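Local coordinates for metallo-beta-lactamase domain-containing protein (PDB 2AZ4) that binds two zinc ions in a metallo-beta-lactamase fold and may act as an RNA-binding exonuclease, though its function is not established, at residues A[251-255]-A[321-326]; A[265-269]-A[288-293]; A[283-287]-A[307-311]; A[342-348]-A[371-377]. One frame throughout, in Å; residues are numbered along the deposited sequence.

All four contacts lie in the part of the chain built round the six-stranded parallel sheet. Contact 4 pairs two strands of that sheet, one of them its edge strand 373-376, through regular backbone bonds. Contact 1 joins a loop to the end region of helix 318-323 and is held by one direct bond and a water; Arg254 ties it to contact 4 through Gly342 and Thr373. Contacts 2 and 3 share helix 283-293 and contain no hydrogen bond across their segments. Contact 2 sets that helix against helix 265-274 and lies nearest the zinc site. Contact 3 covers the start of the same helix with a turn. All are partly buried, with exposed residues commonest in contact 1.

Contact 1. Residues A[251-255]-A[321-326]; sequences NPNRQ and LLKDKT
The backbone N of Arg254 donates to the carbonyl O of Lys325 at 2.7 Å, with an angle of 159° at the hydrogen, and joins a loop to the chain just after helix 318-323. The donor lies in the carbonyl plane of Lys325, on a lone pair. A second link runs through water, which donates to the O atoms of both Pro252 and Thr326.

Asn253, Lys325 and Thr326 lie round this backbone bond; Gln255 reaches further. Asn253 crosses Lys325 at a slant, with OD1 3.8 Å from Lys325 CB. Its CG is anti to the backbone N (chi1 -173°), which carries the amide back to the lysine. Thr326 presents a methyl, CG2, to Pro252 O at 3.6 Å. Gln255 packs its CB on Asp324 O, and its extended chain brings NE2 to 3.2 Å from Leu322 O. Its OE1 accepts from Gln340 N.

Two bonds inside the segments shape the loops. Asp324 OD1 accepts from Thr326 N, approached from above the carboxylate plane, to form an Asx turn; OD1 also accepts from Asp327 N. The side chain of Arg254 leaves the backbone away from 321-326. Its NH1 donates to Asn251 OD1 at 2.9 Å, in the guanidinium plane, while NE binds Gly342 O and NH2 binds Thr373 OG1.

The chemistry is polar and centred on main-chain atoms. One direct bond and one water bridge join two loops beside strands 256-260 and 328-331. Arg254 uses its backbone for one neighbour and its guanidinium for others, and so connects this junction to the sheet edge.

Contact 2. Residues A[265-269]-A[288-293]; sequences VERFA and LLLEVF
Val265 is the main bump of this contact. It sits in a hollow formed by Leu288, Leu289 and Phe293, a little over one turn of the facing helix. Its two methyls part company. CG1 is anti to the backbone N (chi1 -163°) and fits between Leu289 CD1 and Phe293 CE2, 3.7 Å from each. On the other branch, Val265 CG2 meets Leu288 CD2 at 4.1 Å. Val265 slides past Leu289 and Phe293 in opposite directions, giving contact along the side chains. The side chain of Val265 is about 9 Å from that of the zinc ligand His94.

Ala269, one turn further on, provides a shallow site. Its CB lies 4.1 Å from Phe293 CE2 and 4.2 Å from Leu289 CD1. The small methyl lets both larger side chains approach the helix.

Phe293 reaches along the first helix to Glu266. The two side chains cross at about a right angle, and Glu266 CG lies 3.5 Å from Phe293 CZ. The contact uses the aliphatic part of the glutamate; OE2 makes a weak hydrogen bond to Asn196 ND2. Within its own helix, Val292 CG1 sits over the centre of one face of the Phe293 ring.

The short helix segments cross at -101°, with axes 10.5 Å apart. Their contact is therefore compact. Tyr170 meets Phe293 edge to face. Helix 114-123 adds Ile119 beside Val265 and Leu288, and strand 278-282 lies between the two helices in the chain.

Contact 3. Residues A[283-287]-A[307-311]; sequences ANMAA and IPELN
Leu310 and Ile307 reach across to the alanines at the start of helix 283-293. The buried part of the contact is round the two branches of Leu310. CD1 lies 3.7 Å from Ala283 O and 3.9 Å from Ala283 CB. CD2 lies 4.1 Å from Ala286 CB and 4.0 Å from the backbone N of Ala287. The leucine therefore rests against main chain as well as methyl groups. Its CG is anti to the carbonyl carbon (chi1 -69°), and the two methyls spread along one helical turn. Tyr299 of strand 298-300 touches Ala283, Ala286 and Leu310 and adds to this buried part.

Residues 307-310 form a type I beta turn, closed by Leu310 N donating to Ile307 O at 3.2 Å. The turn sets Ile307 and Leu310 on the same side, toward the helix. It belongs to the long loop between strand 298-300 and helix 318-323, and it covers the first turns of the helix that directly follows strand 278-282 of the parallel sheet.

Ile307 is partly exposed, and its surroundings are more mixed. CG2 meets Ala287 CB at 4.1 Å. CD1 touches Ala283 CB and also Asn284, whose side chain crosses the isoleucine at about a right angle; Asn284 OD1 is 3.5 Å from Ile307 CD1. This is a polar atom against carbon, and no hydrogen bond spans the segments. Asn284 ND2 instead donates to Glu282 OE2. At the outer bend, Pro308 and Glu309 are exposed to solvent.

Contact 4. Residues A[342-348]-A[371-377]; sequences GSLYIHS and DITFVRL
Leu344 CD1 packs on Val375 CG2 at 3.7 Å on one face of the strand pair, and the two side chains cross at a slant. On that face Ile346 CG2 also lies alongside Leu377 CB, at 3.8 Å. Helix 237-249 covers this side, with Leu247 on Ile346 and Leu240 on Leu377.

The other face is aromatic. Tyr345 and Phe374 lie side by side and point the same way, with Phe374 CD1 at the edge of the tyrosine ring, near its plane. Both have CG anti to the backbone N (chi1 167° and 171°), which sends the rings out in step. Phe374 CE1 then reaches His347 CB at 3.4 Å. The His347 and Phe374 rings meet obliquely. Helix 358-369 packs on Phe374 through Tyr360, Leu364 and Leu367.

Between these faces runs the backbone pairing. Thr373 N donates to Ser343 O, Tyr345 N to Thr373 O, Val375 N to Tyr345 O, His347 N to Val375 O at 2.7 Å, and Leu377 N to His347 O.

At one end Gly342 N makes a weak bond to Asp371 O. At the other, Ser348 OG donates to Leu377 O at 2.9 Å and has a weak bond from Arg267. Arg376 holds Leu353 O and Tyr360 OH through NH1.

The axes of the two short strands come within 4.8 Å and run parallel within 23°. A Schellman motif at Asp371 ends the helix before the second strand. This is a classic beta-alpha-beta crossover, here forming the edge of a six-stranded parallel sheet.

Contact 1. Residues A[251-255]-A[321-326]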
loop_
_atom_site.group_PDB
_atom_site.type_symbol
_atom_site.label_atom_id
_atom_site.label_comp_id
_atom_site.label_asym_id
_atom_site.label_seq_id
_atom_site.Cartn_x
_atom_site.Cartn_y
_atom_site.Cartn_z
ATOM N N ASN A 251 8.821 21.459 22.415
ATOM C CA ASN A 251 10.130 20.893 22.794
ATOM C C ASN A 251 11.324 21.523 22.064
ATOM O O ASN A 251 12.033 20.830 21.313
ATOM C CB ASN A 251 10.134 19.366 22.631
ATOM C CG ASN A 251 9.114 18.676 23.534
ATOM O OD1 ASN A 251 9.395 18.391 24.695
ATOM N ND2 ASN A 251 7.921 18.416 23.000
ATOM N N PRO A 252 11.561 22.835 22.296
ATOM C CA PRO A 252 12.630 23.571 21.615
ATOM C C PRO A 252 14.069 23.173 22.006
ATOM O O PRO A 252 15.016 23.483 21.267
ATOM C CB PRO A 252 12.348 25.032 21.990
ATOM C CG PRO A 252 11.618 24.955 23.288
ATOM C CD PRO A 252 10.796 23.709 23.217
ATOM N N ASN A 253 14.228 22.478 23.123
ATOM C CA ASN A 253 15.556 22.077 23.596
ATOM C C ASN A 253 15.525 20.603 23.966
ATOM O O ASN A 253 15.337 20.236 25.135
ATOM C CB ASN A 253 15.983 22.951 24.793
ATOM C CG ASN A 253 17.418 22.697 25.227
ATOM O OD1 ASN A 253 18.215 22.123 24.483
ATOM N ND2 ASN A 253 17.758 23.138 26.448
ATOM N N ARG A 254 15.662 19.758 22.949
ATOM C CA ARG A 254 15.403 18.350 23.083
ATOM C C ARG A 254 15.665 17.666 21.727
ATOM O O ARG A 254 15.291 18.174 20.661
ATOM C CB ARG A 254 13.945 18.127 23.511
ATOM C CG ARG A 254 13.601 16.686 23.934
ATOM C CD ARG A 254 12.172 16.586 24.425
ATOM N NE ARG A 254 11.949 15.335 25.147
ATOM C CZ ARG A 254 10.777 14.895 25.597
ATOM N NH1 ARG A 254 9.663 15.592 25.426
ATOM N NH2 ARG A 254 10.733 13.745 26.238
ATOM N N GLN A 255 16.312 16.521 21.772
ATOM C CA GLN A 255 16.413 15.712 20.575
ATOM C C GLN A 255 15.017 15.262 20.181
ATOM O O GLN A 255 14.253 14.778 21.022
ATOM C CB GLN A 255 17.328 14.509 20.793
ATOM C CG GLN A 255 17.446 13.616 19.566
ATOM C CD GLN A 255 18.553 12.581 19.731
ATOM O OE1 GLN A 255 18.401 11.640 20.475
ATOM N NE2 GLN A 255 19.655 12.756 19.019
ATOM N N LEU A 321 24.010 14.422 13.968
ATOM C CA LEU A 321 22.604 14.249 14.314
ATOM C C LEU A 321 22.426 13.787 15.746
ATOM O O LEU A 321 21.526 14.266 16.464
ATOM C CB LEU A 321 21.965 13.240 13.369
ATOM C CG LEU A 321 21.032 13.646 12.222
ATOM C CD1 LEU A 321 21.059 15.144 11.789
ATOM C CD2 LEU A 321 21.166 12.670 11.073
ATOM N N LEU A 322 23.287 12.852 16.171
ATOM C CA LEU A 322 23.185 12.280 17.500
ATOM C C LEU A 322 23.365 13.327 18.598
ATOM O O LEU A 322 22.787 13.195 19.666
ATOM C CB LEU A 322 24.180 11.131 17.680
ATOM C CG LEU A 322 23.925 9.835 16.922
ATOM C CD1 LEU A 322 25.038 8.865 17.269
ATOM C CD2 LEU A 322 22.531 9.244 17.286
ATOM N N LYS A 323 24.129 14.379 18.310
ATOM C CA LYS A 323 24.407 15.443 19.294
ATOM C C LYS A 323 23.328 16.526 19.340
ATOM O O LYS A 323 23.308 17.337 20.261
ATOM C CB LYS A 323 25.768 16.097 19.003
ATOM C CG LYS A 323 26.967 15.147 19.134
ATOM C CD LYS A 323 28.253 15.861 18.731
ATOM C CE LYS A 323 29.383 14.890 18.378
ATOM N NZ LYS A 323 30.436 15.571 17.523
ATOM N N ASP A 324 22.427 16.542 18.355
ATOM C CA ASP A 324 21.507 17.665 18.217
ATOM C C ASP A 324 20.380 17.709 19.264
ATOM O O ASP A 324 19.827 16.683 19.641
ATOM C CB ASP A 324 20.919 17.742 16.807
ATOM C CG ASP A 324 19.878 18.844 16.690
ATOM O OD1 ASP A 324 20.260 20.032 16.766
ATOM O OD2 ASP A 324 18.675 18.523 16.581
ATOM N N LYS A 325 20.044 18.920 19.702
ATOM C CA LYS A 325 18.937 19.154 20.617
ATOM C C LYS A 325 18.044 20.300 20.170
ATOM O O LYS A 325 16.996 20.547 20.770
ATOM C CB LYS A 325 19.465 19.443 22.027
ATOM C CG LYS A 325 20.127 18.248 22.688
ATOM C CD LYS A 325 20.357 18.479 24.183
ATOM C CE LYS A 325 19.083 18.290 24.994
ATOM N NZ LYS A 325 19.369 18.236 26.461
ATOM N N THR A 326 18.429 21.001 19.114
ATOM C CA THR A 326 17.701 22.220 18.755
ATOM C C THR A 326 17.383 22.404 17.277
ATOM O O THR A 326 16.376 23.034 16.947
ATOM C CB THR A 326 18.459 23.490 19.216
ATOM O OG1 THR A 326 19.752 23.521 18.595
ATOM C CG2 THR A 326 18.611 23.505 20.736
HETATM O O HOH W 1 14.858 24.368 18.758
#

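Contact 2. Residues A[265-269]-A[288-293]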
loop_
_atom_site.group_PDB
_atom_site.type_symbol
_atom_site.label_atom_id
_atom_site.label_comp_id
_atom_site.label_asym_id
_atom_site.label_seq_id
_atom_site.Cartn_x
_atom_site.Cartn_y
_atom_site.Cartn_z
ATOM N N VAL A 265 4.960 9.030 0.734
ATOM C CA VAL A 265 5.949 10.040 0.368
ATOM C C VAL A 265 5.419 11.443 0.661
ATOM O O VAL A 265 6.167 12.320 1.069
ATOM C CB VAL A 265 6.360 9.932 -1.104
ATOM C CG1 VAL A 265 7.650 10.687 -1.325
ATOM C CG2 VAL A 265 6.617 8.473 -1.490
ATOM N N GLU A 266 4.116 11.638 0.470
ATOM C CA GLU A 266 3.517 12.953 0.703
ATOM C C GLU A 266 3.514 13.377 2.155
ATOM O O GLU A 266 3.557 14.571 2.434
ATOM C CB GLU A 266 2.094 13.013 0.158
ATOM C CG GLU A 266 2.001 13.356 -1.308
ATOM C CD GLU A 266 0.594 13.813 -1.679
ATOM O OE1 GLU A 266 0.262 14.999 -1.438
ATOM O OE2 GLU A 266 -0.181 12.972 -2.166
ATOM N N ARG A 267 3.409 12.425 3.081
ATOM C CA ARG A 267 3.541 12.767 4.491
ATOM C C ARG A 267 4.954 13.302 4.755
ATOM O O ARG A 267 5.111 14.328 5.410
ATOM C CB ARG A 267 3.219 11.585 5.420
ATOM C CG ARG A 267 3.359 11.934 6.906
ATOM C CD ARG A 267 2.971 10.792 7.869
ATOM N NE ARG A 267 1.595 10.333 7.666
ATOM C CZ ARG A 267 1.058 9.282 8.288
ATOM N NH1 ARG A 267 1.775 8.607 9.182
ATOM N NH2 ARG A 267 -0.192 8.900 8.018
ATOM N N PHE A 268 5.979 12.619 4.240
ATOM C CA PHE A 268 7.359 13.134 4.372
ATOM C C PHE A 268 7.505 14.521 3.769
ATOM O O PHE A 268 8.020 15.435 4.428
ATOM C CB PHE A 268 8.363 12.168 3.762
ATOM C CG PHE A 268 8.629 10.975 4.616
ATOM C CD1 PHE A 268 9.632 11.018 5.611
ATOM C CD2 PHE A 268 7.871 9.803 4.466
ATOM C CE1 PHE A 268 9.904 9.898 6.413
ATOM C CE2 PHE A 268 8.125 8.674 5.279
ATOM C CZ PHE A 268 9.147 8.714 6.249
ATOM N N ALA A 269 7.009 14.679 2.542
ATOM C CA ALA A 269 6.950 15.984 1.876
ATOM C C ALA A 269 6.291 17.068 2.721
ATOM O O ALA A 269 6.823 18.189 2.833
ATOM C CB ALA A 269 6.285 15.860 0.486
ATOM N N LEU A 288 14.194 8.775 -2.748
ATOM C CA LEU A 288 12.809 8.547 -3.197
ATOM C C LEU A 288 12.049 9.872 -3.349
ATOM O O LEU A 288 11.331 10.099 -4.327
ATOM C CB LEU A 288 12.054 7.641 -2.201
ATOM C CG LEU A 288 10.635 7.190 -2.617
ATOM C CD1 LEU A 288 10.596 6.578 -4.048
ATOM C CD2 LEU A 288 10.076 6.212 -1.574
ATOM N N LEU A 289 12.206 10.740 -2.361
ATOM C CA LEU A 289 11.568 12.049 -2.396
ATOM C C LEU A 289 12.014 12.867 -3.595
ATOM O O LEU A 289 11.209 13.596 -4.227
ATOM C CB LEU A 289 11.937 12.808 -1.141
ATOM C CG LEU A 289 11.083 14.023 -0.879
ATOM C CD1 LEU A 289 9.761 13.587 -0.292
ATOM C CD2 LEU A 289 11.816 14.882 0.098
ATOM N N LEU A 290 13.305 12.769 -3.887
ATOM C CA LEU A 290 13.905 13.485 -5.002
ATOM C C LEU A 290 13.337 12.903 -6.288
ATOM O O LEU A 290 12.947 13.638 -7.177
ATOM C CB LEU A 290 15.437 13.368 -4.973
ATOM C CG LEU A 290 16.246 13.932 -6.159
ATOM C CD1 LEU A 290 15.988 15.440 -6.367
ATOM C CD2 LEU A 290 17.736 13.653 -5.970
ATOM N N GLU A 291 13.248 11.580 -6.354
ATOM C CA GLU A 291 12.767 10.911 -7.557
ATOM C C GLU A 291 11.300 11.244 -7.876
ATOM O O GLU A 291 10.968 11.588 -9.010
ATOM C CB GLU A 291 12.948 9.396 -7.428
ATOM C CG GLU A 291 12.628 8.677 -8.721
ATOM C CD GLU A 291 12.630 7.181 -8.568
ATOM O OE1 GLU A 291 12.990 6.706 -7.472
ATOM O OE2 GLU A 291 12.262 6.482 -9.542
ATOM N N VAL A 292 10.448 11.173 -6.853
ATOM C CA VAL A 292 9.009 11.395 -6.979
ATOM C C VAL A 292 8.604 12.883 -7.098
ATOM O O VAL A 292 7.756 13.232 -7.920
ATOM C CB VAL A 292 8.243 10.688 -5.793
ATOM C CG1 VAL A 292 6.770 11.038 -5.798
ATOM C CG2 VAL A 292 8.390 9.176 -5.890
ATOM N N PHE A 293 9.190 13.748 -6.269
ATOM C CA PHE A 293 8.784 15.155 -6.176
ATOM C C PHE A 293 9.815 16.193 -6.603
ATOM O O PHE A 293 9.499 17.389 -6.660
ATOM C CB PHE A 293 8.337 15.491 -4.747
ATOM C CG PHE A 293 7.049 14.842 -4.343
ATOM C CD1 PHE A 293 5.907 14.985 -5.121
ATOM C CD2 PHE A 293 6.971 14.089 -3.186
ATOM C CE1 PHE A 293 4.718 14.393 -4.748
ATOM C CE2 PHE A 293 5.776 13.474 -2.815
ATOM C CZ PHE A 293 4.655 13.629 -3.591
#

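Contact 3. Residues A[283-287]-A[307-311]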
loop_
_atom_site.group_PDB
_atom_site.type_symbol
_atom_site.label_atom_id
_atom_site.label_comp_id
_atom_site.label_asym_id
_atom_site.label_seq_id
_atom_site.Cartn_x
_atom_site.Cartn_y
_atom_site.Cartn_z
ATOM N N ALA A 283 19.069 8.442 3.840
ATOM C CA ALA A 283 19.399 8.723 2.429
ATOM C C ALA A 283 18.451 8.150 1.375
ATOM O O ALA A 283 18.129 8.838 0.389
ATOM C CB ALA A 283 20.857 8.359 2.114
ATOM N N ASN A 284 18.003 6.912 1.571
ATOM C CA ASN A 284 17.133 6.236 0.592
ATOM C C ASN A 284 15.776 6.894 0.562
ATOM O O ASN A 284 15.149 6.979 -0.489
ATOM C CB ASN A 284 17.005 4.725 0.883
ATOM C CG ASN A 284 18.313 3.965 0.614
ATOM O OD1 ASN A 284 18.653 3.685 -0.522
ATOM N ND2 ASN A 284 19.037 3.639 1.666
ATOM N N MET A 285 15.322 7.385 1.713
ATOM C CA MET A 285 14.079 8.151 1.777
ATOM C C MET A 285 14.218 9.510 1.057
ATOM O O MET A 285 13.308 9.932 0.323
ATOM C CB MET A 285 13.585 8.335 3.217
ATOM C CG MET A 285 12.134 8.862 3.306
ATOM S SD MET A 285 10.895 7.667 2.681
ATOM C CE MET A 285 9.953 8.772 1.636
ATOM N N ALA A 286 15.336 10.191 1.282
ATOM C CA ALA A 286 15.646 11.424 0.568
ATOM C C ALA A 286 15.677 11.180 -0.929
ATOM O O ALA A 286 15.153 11.976 -1.709
ATOM C CB ALA A 286 16.986 12.005 1.044
ATOM N N ALA A 287 16.286 10.075 -1.335
ATOM C CA ALA A 287 16.419 9.769 -2.753
ATOM C C ALA A 287 15.066 9.529 -3.426
ATOM O O ALA A 287 14.843 9.991 -4.552
ATOM C CB ALA A 287 17.339 8.566 -2.960
ATOM N N ILE A 307 24.609 7.282 -2.808
ATOM C CA ILE A 307 23.577 7.278 -3.837
ATOM C C ILE A 307 23.928 8.447 -4.769
ATOM O O ILE A 307 23.949 9.594 -4.327
ATOM C CB ILE A 307 22.193 7.461 -3.223
ATOM C CG1 ILE A 307 21.896 6.282 -2.284
ATOM C CG2 ILE A 307 21.114 7.660 -4.331
ATOM C CD1 ILE A 307 20.617 6.445 -1.496
ATOM N N PRO A 308 24.221 8.151 -6.047
ATOM C CA PRO A 308 24.742 9.186 -6.965
ATOM C C PRO A 308 23.841 10.423 -7.145
ATOM O O PRO A 308 24.353 11.530 -7.338
ATOM C CB PRO A 308 24.963 8.437 -8.287
ATOM C CG PRO A 308 24.336 7.069 -8.136
ATOM C CD PRO A 308 24.102 6.814 -6.675
ATOM N N GLU A 309 22.527 10.230 -7.046
ATOM C CA GLU A 309 21.529 11.265 -7.328
ATOM C C GLU A 309 21.551 12.385 -6.311
ATOM O O GLU A 309 21.193 13.511 -6.615
ATOM C CB GLU A 309 20.131 10.646 -7.326
ATOM C CG GLU A 309 19.788 9.849 -8.576
ATOM C CD GLU A 309 20.584 8.552 -8.698
ATOM O OE1 GLU A 309 20.895 7.944 -7.647
ATOM O OE2 GLU A 309 20.903 8.151 -9.850
ATOM N N LEU A 310 22.008 12.061 -5.110
ATOM C CA LEU A 310 21.961 12.974 -3.986
ATOM C C LEU A 310 23.098 13.969 -4.095
ATOM O O LEU A 310 24.176 13.640 -4.582
ATOM C CB LEU A 310 22.022 12.182 -2.677
ATOM C CG LEU A 310 20.788 11.331 -2.350
ATOM C CD1 LEU A 310 21.009 10.609 -1.056
ATOM C CD2 LEU A 310 19.522 12.244 -2.225
ATOM N N ASN A 311 22.818 15.197 -3.695
ATOM C CA ASN A 311 23.816 16.244 -3.555
ATOM C C ASN A 311 24.676 15.973 -2.320
ATOM O O ASN A 311 24.167 16.016 -1.185
ATOM C CB ASN A 311 23.104 17.598 -3.418
ATOM C CG ASN A 311 24.069 18.784 -3.338
ATOM O OD1 ASN A 311 25.262 18.618 -3.140
ATOM N ND2 ASN A 311 23.534 19.990 -3.481
#

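Contact 4. Residues A[342-348]-A[371-377]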
loop_
_atom_site.group_PDB
_atom_site.type_symbol
_atom_site.label_atom_id
_atom_site.label_comp_id
_atom_site.label_asym_id
_atom_site.label_seq_id
_atom_site.Cartn_x
_atom_site.Cartn_y
_atom_site.Cartn_z
ATOM N N GLY A 342 15.886 10.965 27.552
ATOM C CA GLY A 342 14.955 12.075 27.695
ATOM C C GLY A 342 14.474 12.669 26.377
ATOM O O GLY A 342 13.734 13.667 26.365
ATOM N N SER A 343 14.901 12.087 25.261
ATOM C CA SER A 343 14.507 12.635 23.958
ATOM C C SER A 343 13.073 12.203 23.555
ATOM O O SER A 343 12.405 11.435 24.268
ATOM C CB SER A 343 15.544 12.270 22.893
ATOM O OG SER A 343 15.503 10.887 22.612
ATOM N N LEU A 344 12.610 12.716 22.414
ATOM C CA LEU A 344 11.257 12.464 21.931
ATOM C C LEU A 344 11.341 11.718 20.613
ATOM O O LEU A 344 12.088 12.109 19.736
ATOM C CB LEU A 344 10.515 13.788 21.742
ATOM C CG LEU A 344 9.062 13.779 21.222
ATOM C CD1 LEU A 344 8.134 12.973 22.141
ATOM C CD2 LEU A 344 8.565 15.245 21.021
ATOM N N TYR A 345 10.598 10.628 20.498
ATOM C CA TYR A 345 10.512 9.884 19.241
ATOM C C TYR A 345 9.051 9.801 18.800
ATOM O O TYR A 345 8.184 9.384 19.553
ATOM C CB TYR A 345 11.129 8.485 19.377
ATOM C CG TYR A 345 10.790 7.573 18.208
ATOM C CD1 TYR A 345 11.346 7.794 16.941
ATOM C CD2 TYR A 345 9.892 6.519 18.356
ATOM C CE1 TYR A 345 11.020 6.964 15.857
ATOM C CE2 TYR A 345 9.569 5.689 17.271
ATOM C CZ TYR A 345 10.133 5.929 16.037
ATOM O OH TYR A 345 9.810 5.127 14.965
ATOM N N ILE A 346 8.799 10.191 17.560
ATOM C CA ILE A 346 7.451 10.233 17.019
ATOM C C ILE A 346 7.305 9.104 16.020
ATOM O O ILE A 346 7.970 9.080 14.990
ATOM C CB ILE A 346 7.148 11.592 16.370
ATOM C CG1 ILE A 346 7.256 12.704 17.426
ATOM C CG2 ILE A 346 5.761 11.571 15.718
ATOM C CD1 ILE A 346 7.623 14.065 16.811
ATOM N N HIS A 347 6.454 8.149 16.376
ATOM C CA HIS A 347 6.235 6.957 15.581
ATOM C C HIS A 347 5.013 7.183 14.696
ATOM O O HIS A 347 3.884 7.180 15.180
ATOM C CB HIS A 347 6.015 5.769 16.519
ATOM C CG HIS A 347 6.279 4.446 15.879
ATOM N ND1 HIS A 347 5.327 3.456 15.794
ATOM C CD2 HIS A 347 7.379 3.966 15.258
ATOM C CE1 HIS A 347 5.841 2.403 15.183
ATOM N NE2 HIS A 347 7.083 2.692 14.839
ATOM N N SER A 348 5.237 7.391 13.402
ATOM C CA SER A 348 4.159 7.813 12.506
ATOM C C SER A 348 3.924 6.784 11.411
ATOM O O SER A 348 4.375 6.939 10.256
ATOM C CB SER A 348 4.467 9.182 11.904
ATOM O OG SER A 348 3.333 9.684 11.232
ATOM N N ASP A 371 14.481 6.210 28.780
ATOM C CA ASP A 371 13.689 7.409 29.112
ATOM C C ASP A 371 13.410 8.235 27.830
ATOM O O ASP A 371 13.441 9.463 27.848
ATOM C CB ASP A 371 14.435 8.253 30.164
ATOM C CG ASP A 371 13.521 9.207 30.934
ATOM O OD1 ASP A 371 12.343 8.852 31.198
ATOM O OD2 ASP A 371 13.997 10.323 31.294
ATOM N N ILE A 372 13.175 7.548 26.714
ATOM C CA ILE A 372 12.777 8.224 25.464
ATOM C C ILE A 372 11.257 8.214 25.428
ATOM O O ILE A 372 10.646 7.141 25.497
ATOM C CB ILE A 372 13.374 7.531 24.212
ATOM C CG1 ILE A 372 14.915 7.537 24.268
ATOM C CG2 ILE A 372 12.889 8.196 22.905
ATOM C CD1 ILE A 372 15.566 6.658 23.199
ATOM N N THR A 373 10.644 9.398 25.392
ATOM C CA THR A 373 9.193 9.502 25.229
ATOM C C THR A 373 8.743 9.008 23.839
ATOM O O THR A 373 9.194 9.517 22.809
ATOM C CB THR A 373 8.691 10.929 25.457
ATOM O OG1 THR A 373 9.081 11.373 26.767
ATOM C CG2 THR A 373 7.162 11.003 25.311
ATOM N N PHE A 374 7.867 8.015 23.828
ATOM C CA PHE A 374 7.341 7.444 22.592
ATOM C C PHE A 374 5.968 8.053 22.337
ATOM O O PHE A 374 5.106 8.071 23.237
ATOM C CB PHE A 374 7.202 5.939 22.749
ATOM C CG PHE A 374 6.477 5.256 21.618
ATOM C CD1 PHE A 374 7.183 4.759 20.524
ATOM C CD2 PHE A 374 5.102 5.077 21.658
ATOM C CE1 PHE A 374 6.540 4.112 19.493
ATOM C CE2 PHE A 374 4.440 4.409 20.606
ATOM C CZ PHE A 374 5.172 3.933 19.530
ATOM N N VAL A 375 5.775 8.558 21.119
ATOM C CA VAL A 375 4.498 9.137 20.735
ATOM C C VAL A 375 4.013 8.488 19.467
ATOM O O VAL A 375 4.688 8.532 18.446
ATOM C CB VAL A 375 4.570 10.678 20.592
ATOM C CG1 VAL A 375 3.242 11.236 20.073
ATOM C CG2 VAL A 375 4.879 11.302 21.936
ATOM N N ARG A 376 2.843 7.866 19.555
ATOM C CA ARG A 376 2.183 7.317 18.405
ATOM C C ARG A 376 1.404 8.417 17.677
ATOM O O ARG A 376 0.444 8.994 18.213
ATOM C CB ARG A 376 1.272 6.166 18.809
ATOM C CG ARG A 376 0.805 5.342 17.615
ATOM C CD ARG A 376 -0.008 4.127 18.023
ATOM N NE ARG A 376 -0.625 3.545 16.832
ATOM C CZ ARG A 376 -0.038 2.638 16.055
ATOM N NH1 ARG A 376 1.178 2.188 16.360
ATOM N NH2 ARG A 376 -0.666 2.181 14.973
ATOM N N LEU A 377 1.842 8.728 16.460
ATOM C CA LEU A 377 1.155 9.751 15.672
ATOM C C LEU A 377 0.725 9.104 14.357
ATOM O O LEU A 377 1.420 9.201 13.343
ATOM C CB LEU A 377 2.055 10.991 15.469
ATOM C CG LEU A 377 1.450 12.261 14.844
ATOM C CD1 LEU A 377 0.462 12.957 15.808
ATOM C CD2 LEU A 377 2.570 13.209 14.407
#